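Local coordinates for putative translational inhibitor protein (Yersinia pestis, PDB 5V4D) that is of unknown function but belongs to the Rid (YjgF-like) family and, as in its relatives, may deaminate reactive enamines and imines, at residues N47-Q52 and S88-I93; F80-N85 and S112-G117. One frame throughout, in Å; residues are numbered along the deposited sequence. Where two conformers were deposited one is given.

Contact 1 (N47-Q52 and S88-I93); sequences NDIEKQ and SQVNDI. With CA (calcium ion), chain H.
Ile49 lays its CG2 methyl against the amide of Gln89, 3.6 Å from NE2, the two side chains meeting at a slant. Its other branch turns inward: with CG1 anti to the backbone N (chi1 -175°), CG1 rests 3.6 Å from Val90 CG2, and CD1 reaches the same methyl. On the more exposed side of this apolar contact lies the one direct hydrogen bond between 47-52 and 88-93. Gln89 NE2 donates to Glu50 OE1 at 2.9 Å, nearly straight at 174°, on the anti side of a carboxylate that stands almost perpendicular (89°) to the amide. The partly exposed Glu50-Gln89 pair thus bridges the two helices over Ile49. On the next turn of helix 87-98, Ile93 CD1 lies against Glu50 CB (3.6 Å) and the Glu50 backbone O; Ile93 continues onto Thr53, Arg54 and Leu57. Asp48, the N-cap of helix 49-66, accepts from Lys51 N through OD2 at 3.1 Å and more weakly from Glu50 N, which anchors the turn carrying Ile49 and Glu50. On helix 87-98, Asp92 binds a calcium ion through OD1 (2.3 Å) and its backbone O (2.5 Å); Asp96 and a water also bind the ion. Ile49 also packs on Val120 of strand 120-127. Two helices side by side on one face of a sheet are characteristic of the YjgF-like alpha-beta fold.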
loop_
_atom_site.group_PDB
_atom_site.type_symbol
_atom_site.label_atom_id
_atom_site.label_comp_id
_atom_site.label_asym_id
_atom_site.label_seq_id
_atom_site.Cartn_x
_atom_site.Cartn_y
_atom_site.Cartn_z
ATOM N N ASN A 47 14.847 13.114 -16.521
ATOM C CA ASN A 47 14.095 13.754 -15.438
ATOM C C ASN A 47 12.932 14.584 -15.995
ATOM O O ASN A 47 12.948 15.829 -16.007
ATOM C CB ASN A 47 15.087 14.591 -14.605
ATOM C CG ASN A 47 14.475 15.173 -13.352
ATOM O OD1 ASN A 47 14.522 16.389 -13.147
ATOM N ND2 ASN A 47 13.947 14.318 -12.483
ATOM N N ASP A 48 11.917 13.877 -16.478
ATOM C CA ASP A 48 10.746 14.440 -17.151
ATOM C C ASP A 48 9.564 13.560 -16.740
ATOM O O ASP A 48 9.590 12.349 -16.997
ATOM C CB ASP A 48 10.993 14.410 -18.664
ATOM C CG ASP A 48 9.797 14.804 -19.524
ATOM O OD1 ASP A 48 10.025 15.503 -20.550
ATOM O OD2 ASP A 48 8.667 14.380 -19.318
ATOM N N ILE A 49 8.582 14.140 -16.029
ATOM C CA ILE A 49 7.512 13.315 -15.463
ATOM C C ILE A 49 6.744 12.557 -16.549
ATOM O O ILE A 49 6.320 11.425 -16.318
ATOM C CB ILE A 49 6.582 14.175 -14.578
ATOM C CG1 ILE A 49 5.543 13.297 -13.881
ATOM C CG2 ILE A 49 5.858 15.292 -15.390
ATOM C CD1 ILE A 49 6.153 12.400 -12.762
ATOM N N GLU A 50 6.558 13.156 -17.734
ATOM C CA GLU A 50 5.803 12.465 -18.788
ATOM C C GLU A 50 6.573 11.262 -19.314
ATOM O O GLU A 50 6.022 10.149 -19.418
ATOM C CB GLU A 50 5.450 13.447 -19.924
ATOM C CG GLU A 50 4.548 14.571 -19.397
ATOM C CD GLU A 50 4.096 15.584 -20.439
ATOM O OE1 GLU A 50 3.628 16.681 -20.023
ATOM O OE2 GLU A 50 4.199 15.295 -21.658
ATOM N N LYS A 51 7.852 11.452 -19.652
ATOM C CA LYS A 51 8.659 10.321 -20.132
ATOM C C LYS A 51 8.749 9.224 -19.073
ATOM O O LYS A 51 8.681 8.022 -19.397
ATOM C CB LYS A 51 10.049 10.814 -20.525
ATOM C CG LYS A 51 10.027 11.622 -21.816
ATOM C CD LYS A 51 11.389 12.209 -22.098
ATOM C CE LYS A 51 11.364 13.100 -23.354
ATOM N NZ LYS A 51 12.704 13.713 -23.535
ATOM N N GLN A 52 8.851 9.619 -17.797
ATOM C CA GLN A 52 8.994 8.615 -16.743
ATOM C C GLN A 52 7.704 7.847 -16.530
ATOM O O GLN A 52 7.738 6.621 -16.330
ATOM C CB GLN A 52 9.469 9.261 -15.427
ATOM C CG GLN A 52 10.907 9.761 -15.521
ATOM C CD GLN A 52 11.547 10.010 -14.173
ATOM O OE1 GLN A 52 10.929 9.834 -13.126
ATOM N NE2 GLN A 52 12.820 10.391 -14.205
ATOM N N SER A 88 -1.313 15.723 -12.369
ATOM C CA SER A 88 -2.103 15.835 -13.597
ATOM C C SER A 88 -1.362 15.266 -14.797
ATOM O O SER A 88 -1.956 14.560 -15.629
ATOM C CB SER A 88 -2.480 17.281 -13.838
ATOM O OG SER A 88 -3.485 17.593 -12.883
ATOM N N GLN A 89 -0.061 15.554 -14.910
ATOM C CA GLN A 89 0.695 15.010 -16.031
ATOM C C GLN A 89 0.773 13.492 -15.960
ATOM O O GLN A 89 0.724 12.821 -16.995
ATOM C CB GLN A 89 2.097 15.597 -16.067
ATOM C CG GLN A 89 2.058 17.016 -16.626
ATOM C CD GLN A 89 3.360 17.735 -16.356
ATOM O OE1 GLN A 89 3.591 18.253 -15.232
ATOM N NE2 GLN A 89 4.229 17.766 -17.354
ATOM N N VAL A 90 0.894 12.931 -14.746
ATOM C CA VAL A 90 0.840 11.476 -14.618
ATOM C C VAL A 90 -0.516 10.967 -15.060
ATOM O O VAL A 90 -0.603 10.010 -15.839
ATOM C CB VAL A 90 1.149 11.043 -13.172
ATOM C CG1 VAL A 90 0.842 9.544 -12.955
ATOM C CG2 VAL A 90 2.651 11.369 -12.843
ATOM N N ASN A 91 -1.587 11.570 -14.525
ATOM C CA ASN A 91 -2.959 11.138 -14.842
ATOM C C ASN A 91 -3.225 11.169 -16.338
ATOM O O ASN A 91 -3.916 10.286 -16.872
ATOM C CB ASN A 91 -3.977 12.045 -14.122
ATOM C CG ASN A 91 -4.083 11.744 -12.651
ATOM O OD1 ASN A 91 -3.786 10.646 -12.241
ATOM N ND2 ASN A 91 -4.515 12.728 -11.850
ATOM N N ASP A 92 -2.735 12.214 -17.020
ATOM C CA ASP A 92 -3.037 12.367 -18.446
ATOM C C ASP A 92 -2.541 11.160 -19.233
ATOM O O ASP A 92 -3.209 10.713 -20.183
ATOM C CB ASP A 92 -2.399 13.654 -18.955
ATOM C CG ASP A 92 -3.112 14.227 -20.152
ATOM O OD1 ASP A 92 -4.106 13.608 -20.669
ATOM O OD2 ASP A 92 -2.633 15.304 -20.565
ATOM N N ILE A 93 -1.381 10.617 -18.859
ATOM C CA ILE A 93 -0.812 9.459 -19.562
ATOM C C ILE A 93 -1.356 8.136 -19.023
ATOM O O ILE A 93 -1.574 7.170 -19.768
ATOM C CB ILE A 93 0.718 9.539 -19.446
ATOM C CG1 ILE A 93 1.237 10.786 -20.192
ATOM C CG2 ILE A 93 1.407 8.212 -19.942
ATOM C CD1 ILE A 93 2.692 11.147 -19.844
HETATM CA CA CA H . -4.526 11.770 -22.042
HETATM O O HOH W 1 -2.329 12.118 -22.921
#

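Contact 2 (F80-N85 and S112-G117)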
loop_
_atom_site.group_PDB
_atom_site.type_symbol
_atom_site.label_atom_id
_atom_site.label_comp_id
_atom_site.label_asym_id
_atom_site.label_seq_id
_atom_site.Cartn_x
_atom_site.Cartn_y
_atom_site.Cartn_z
ATOM N N PHE A 80 3.042 6.593 -6.257
ATOM C CA PHE A 80 3.969 7.321 -5.373
ATOM C C PHE A 80 4.654 8.355 -6.247
ATOM O O PHE A 80 5.302 8.004 -7.242
ATOM C CB PHE A 80 4.997 6.376 -4.741
ATOM C CG PHE A 80 4.398 5.220 -3.953
ATOM C CD1 PHE A 80 3.871 5.395 -2.686
ATOM C CD2 PHE A 80 4.454 3.953 -4.468
ATOM C CE1 PHE A 80 3.391 4.282 -1.947
ATOM C CE2 PHE A 80 3.958 2.865 -3.719
ATOM C CZ PHE A 80 3.448 3.041 -2.507
ATOM N N ILE A 81 4.456 9.642 -5.941
ATOM C CA ILE A 81 5.094 10.684 -6.733
ATOM C C ILE A 81 5.855 11.613 -5.805
ATOM O O ILE A 81 5.458 11.842 -4.663
ATOM C CB ILE A 81 4.101 11.488 -7.606
ATOM C CG1 ILE A 81 2.849 11.904 -6.838
ATOM C CG2 ILE A 81 3.744 10.699 -8.843
ATOM C CD1 ILE A 81 2.023 12.918 -7.610
ATOM N N THR A 82 6.952 12.166 -6.316
ATOM C CA THR A 82 7.758 13.046 -5.469
ATOM C C THR A 82 7.225 14.478 -5.422
ATOM O O THR A 82 7.668 15.257 -4.571
ATOM C CB THR A 82 9.229 13.070 -5.906
ATOM O OG1 THR A 82 9.367 13.549 -7.263
ATOM C CG2 THR A 82 9.891 11.693 -5.745
ATOM N N ASN A 83 6.270 14.830 -6.284
ATOM C CA ASN A 83 5.738 16.193 -6.327
ATOM C C ASN A 83 4.272 16.053 -6.703
ATOM O O ASN A 83 3.957 15.638 -7.828
ATOM C CB ASN A 83 6.488 17.039 -7.348
ATOM C CG ASN A 83 5.985 18.482 -7.404
ATOM O OD1 ASN A 83 4.953 18.834 -6.871
ATOM N ND2 ASN A 83 6.755 19.329 -8.078
ATOM N N ILE A 84 3.397 16.347 -5.756
ATOM C CA ILE A 84 1.943 16.215 -5.962
ATOM C C ILE A 84 1.479 17.054 -7.140
ATOM O O ILE A 84 0.468 16.731 -7.773
ATOM C CB ILE A 84 1.195 16.578 -4.646
ATOM C CG1 ILE A 84 -0.226 16.039 -4.623
ATOM C CG2 ILE A 84 1.098 18.075 -4.400
ATOM C CD1 ILE A 84 -0.275 14.500 -4.545
ATOM N N ASN A 85 2.202 18.125 -7.465
ATOM C CA ASN A 85 1.818 18.939 -8.615
ATOM C C ASN A 85 2.093 18.263 -9.947
ATOM O O ASN A 85 1.676 18.795 -10.985
ATOM C CB ASN A 85 2.516 20.280 -8.532
ATOM C CG ASN A 85 2.096 21.058 -7.307
ATOM O OD1 ASN A 85 0.911 21.186 -7.012
ATOM N ND2 ASN A 85 3.077 21.544 -6.561
ATOM N N SER A 112 8.757 11.457 -0.290
ATOM C CA SER A 112 9.853 12.414 -0.360
ATOM C C SER A 112 10.917 11.981 -1.367
ATOM O O SER A 112 11.505 12.840 -2.046
ATOM C CB SER A 112 10.446 12.691 1.037
ATOM O OG SER A 112 10.695 11.536 1.803
ATOM N N ALA A 113 11.133 10.674 -1.536
ATOM C CA ALA A 113 12.148 10.202 -2.465
ATOM C C ALA A 113 11.777 8.797 -2.922
ATOM O O ALA A 113 11.047 8.065 -2.241
ATOM C CB ALA A 113 13.547 10.172 -1.849
ATOM N N LEU A 114 12.334 8.412 -4.064
ATOM C CA LEU A 114 12.106 7.109 -4.672
ATOM C C LEU A 114 13.441 6.503 -5.072
ATOM O O LEU A 114 14.434 7.222 -5.275
ATOM C CB LEU A 114 11.203 7.210 -5.912
ATOM C CG LEU A 114 9.748 7.559 -5.577
ATOM C CD1 LEU A 114 8.983 7.921 -6.863
ATOM C CD2 LEU A 114 9.031 6.423 -4.825
ATOM N N PRO A 115 13.483 5.187 -5.267
ATOM C CA PRO A 115 14.720 4.559 -5.743
ATOM C C PRO A 115 15.227 5.232 -7.011
ATOM O O PRO A 115 14.444 5.596 -7.898
ATOM C CB PRO A 115 14.290 3.117 -6.030
ATOM C CG PRO A 115 13.177 2.871 -5.046
ATOM C CD PRO A 115 12.410 4.201 -5.046
ATOM N N LYS A 116 16.547 5.384 -7.083
ATOM C CA LYS A 116 17.275 5.952 -8.227
ATOM C C LYS A 116 16.899 7.386 -8.543
ATOM O O LYS A 116 17.284 7.921 -9.601
ATOM C CB LYS A 116 17.100 5.071 -9.486
ATOM C CG LYS A 116 17.552 3.647 -9.257
ATOM C CD LYS A 116 17.915 2.983 -10.555
ATOM C CE LYS A 116 18.942 1.886 -10.359
ATOM N NZ LYS A 116 20.318 2.418 -10.557
ATOM N N GLY A 117 16.233 8.081 -7.621
ATOM C CA GLY A 117 15.859 9.455 -7.855
ATOM C C GLY A 117 14.684 9.592 -8.775
ATOM O O GLY A 117 14.476 10.680 -9.323
HETATM O O HOH W 2 9.813 14.971 -2.772
#
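Apolar contact between 80-85 and 112-117 centres on Leu114, whose CD1 touches both Thr82 and Phe80. CD1 sits 4.0 Å from Thr82 CG2 and 3.7 Å from Phe80 O, while CD2 meets Phe80 CB at 4.0 Å. Phe80 offers Leu114 its CB rather than its ring; the Phe80 side chain also packs on Val109 and Val111 of its own chain and on Val109 of the third subunit. Thr82 keeps CG2 anti to its carbonyl carbon and OG1 between that carbon and the backbone N (chi1 60°), and the methyl is the branch that faces Leu114. The segments join the end of strand 74-81 to the loop between strands 105-110 and 120-127, at a subunit interface of the trimeric YjgF-like assembly. Here Ser112 OG, in one of two conformers, bonds to Glu110 of the third subunit, and Ser112 and Ala113 make backbone hydrogen bonds to that chain. Polar contact between the two segments runs through a water that lies 2.8 Å from both Thr82 O and Ser112 O. Within the segments, Asn83 OD1 accepts from Asn85 N at 2.9 Å, an Asx turn with the donor above the carbonyl plane. Gly117 N reaches back to Leu114 O at 3.1 Å, closing the turn that carries Lys116.

Overall arrangement
From the N terminus the chain first forms strands 5-7, 22-25 and 28-31, then reaches 47-52 at the start of helix 49-66. Strand 74-81 follows, and 80-85 begins in its last residues, before helix 87-98 supplies 88-93 and contact 1 closes a loop of 35 intervening residues. Strand 105-110 leads to 112-117, where contact 2 closes a loop of 26. The segments alternate along the chain, so the two loops cross. Contact 1 ties the two helices together, whereas contact 2 ties the end of strand 74-81 to the loop before strand 120-127. Their centres lie about 12 Å apart, and in one conformer of Ile81 its CG2 lies 4.2 Å from Val90 CG2.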